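Local atomic coordinates of pectate lyase 47 (Bacillus sp. TS-47, PDB entry 1VBL), a protein that probably cleaves pectate by calcium-dependent elimination, as a thermostable, secreted member of polysaccharide lyase family 1. Residues Lys105-Gly109 / Pro110-Ala114. Sequence-based numbering, arbitrary orientation.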
loop_
_atom_site.group_PDB
_atom_site.type_symbol
_atom_site.label_atom_id
_atom_site.label_comp_id
_atom_site.label_asym_id
_atom_site.label_seq_id
_atom_site.Cartn_x
_atom_site.Cartn_y
_atom_site.Cartn_z
ATOM N N LYS A 105 19.625 15.035 17.996
ATOM C CA LYS A 105 20.558 13.957 18.277
ATOM C C LYS A 105 19.846 12.640 17.998
ATOM O O LYS A 105 18.618 12.567 18.045
ATOM C CB LYS A 105 21.009 13.998 19.741
ATOM C CG LYS A 105 21.786 15.251 20.127
ATOM C CD LYS A 105 23.063 15.388 19.309
ATOM C CE LYS A 105 23.855 16.616 19.728
ATOM N NZ LYS A 105 25.082 16.795 18.904
ATOM N N GLU A 106 20.623 11.609 17.696
ATOM C CA GLU A 106 20.077 10.287 17.426
ATOM C C GLU A 106 19.270 9.842 18.644
ATOM O O GLU A 106 19.744 9.931 19.779
ATOM C CB GLU A 106 21.220 9.297 17.175
ATOM C CG GLU A 106 20.774 7.864 16.938
ATOM C CD GLU A 106 21.941 6.895 16.881
ATOM O OE1 GLU A 106 22.809 7.053 15.995
ATOM O OE2 GLU A 106 21.992 5.974 17.726
ATOM N N VAL A 107 18.050 9.371 18.412
ATOM C CA VAL A 107 17.202 8.911 19.506
ATOM C C VAL A 107 17.768 7.610 20.062
ATOM O O VAL A 107 17.894 6.620 19.340
ATOM C CB VAL A 107 15.754 8.679 19.028
ATOM C CG1 VAL A 107 14.907 8.136 20.167
ATOM C CG2 VAL A 107 15.168 9.986 18.512
ATOM N N GLU A 108 18.116 7.622 21.345
ATOM C CA GLU A 108 18.682 6.445 21.996
ATOM C C GLU A 108 18.413 6.451 23.493
ATOM O O GLU A 108 17.953 7.447 24.050
ATOM C CB GLU A 108 20.195 6.384 21.768
ATOM C CG GLU A 108 20.930 7.658 22.171
ATOM C CD GLU A 108 22.413 7.430 22.420
ATOM O OE1 GLU A 108 23.190 8.400 22.308
ATOM O OE2 GLU A 108 22.800 6.286 22.742
ATOM N N GLY A 109 18.708 5.333 24.143
ATOM C CA GLY A 109 18.495 5.252 25.575
ATOM C C GLY A 109 17.462 4.215 25.966
ATOM O O GLY A 109 16.764 3.680 25.109
ATOM N N PRO A 110 17.333 3.921 27.267
ATOM C CA PRO A 110 16.371 2.934 27.766
ATOM C C PRO A 110 14.924 3.109 27.299
ATOM O O PRO A 110 14.256 2.123 26.993
ATOM C CB PRO A 110 16.523 3.034 29.288
ATOM C CG PRO A 110 17.052 4.420 29.505
ATOM C CD PRO A 110 18.044 4.568 28.380
ATOM N N LEU A 111 14.440 4.347 27.239
ATOM C CA LEU A 111 13.067 4.589 26.797
ATOM C C LEU A 111 12.851 4.198 25.336
ATOM O O LEU A 111 11.805 3.654 24.986
ATOM C CB LEU A 111 12.678 6.055 27.001
ATOM C CG LEU A 111 12.313 6.465 28.433
ATOM C CD1 LEU A 111 12.073 7.969 28.492
ATOM C CD2 LEU A 111 11.069 5.704 28.880
ATOM N N GLU A 112 13.832 4.486 24.487
ATOM C CA GLU A 112 13.739 4.140 23.069
ATOM C C GLU A 112 13.835 2.622 22.938
ATOM O O GLU A 112 13.093 2.005 22.177
ATOM C CB GLU A 112 14.866 4.825 22.283
ATOM C CG GLU A 112 15.027 4.370 20.831
ATOM C CD GLU A 112 13.802 4.625 19.961
ATOM O OE1 GLU A 112 12.842 5.285 20.416
ATOM O OE2 GLU A 112 13.805 4.160 18.801
ATOM N N GLU A 113 14.749 2.022 23.692
ATOM C CA GLU A 113 14.911 0.576 23.669
ATOM C C GLU A 113 13.610 -0.083 24.120
ATOM O O GLU A 113 13.204 -1.122 23.588
ATOM C CB GLU A 113 16.065 0.169 24.589
ATOM C CG GLU A 113 17.441 0.470 24.006
ATOM C CD GLU A 113 18.523 0.564 25.065
ATOM O OE1 GLU A 113 18.369 -0.058 26.136
ATOM O OE2 GLU A 113 19.534 1.256 24.819
ATOM N N ALA A 114 12.953 0.537 25.097
ATOM C CA ALA A 114 11.698 0.020 25.615
ATOM C C ALA A 114 10.600 0.178 24.565
ATOM O O ALA A 114 9.716 -0.668 24.457
ATOM C CB ALA A 114 11.320 0.753 26.896
HETATM O O HOH W 1 19.741 3.054 22.997
#
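The Glu112 carboxylate has one face covered by a methyl of Val107. CG1 of Val107 sits 3.7 Å from Glu112 CD, above the carboxylate plane, and the two side chains cross at about a right angle. The carboxylate oxygens are engaged elsewhere: OE1 hydrogen-bonds the Tyr93 hydroxyl, and OE2 makes a salt bridge to Arg115. Glu112 holds CG anti to its own N (chi1 170°) and bends at chi2, which carries the acid back beside Val107. The carboxylate of Glu113 lies over the Gly109 carbonyl instead, with CD 3.6 Å from Gly109 O. A water joins the two residues. It accepts from Gly109 N (2.8 Å) and donates to Glu113 OE2 (2.6 Å). Gly109 is the N-cap of helix 110-126. Its O receives Glu113 N at 3.0 Å, closing the first turn, and Pro110, with no N-H to offer, fits that turn. With an alanine at Glu112, Arg115 would probably lose its carboxylate mate, Tyr93 its acceptor and Val107 CG1 the group beneath it. The contact lies on the surface, away from the calcium site. Two acids in the first turn, near the positive end of the helix dipole, are likely to be electrostatically favourable there.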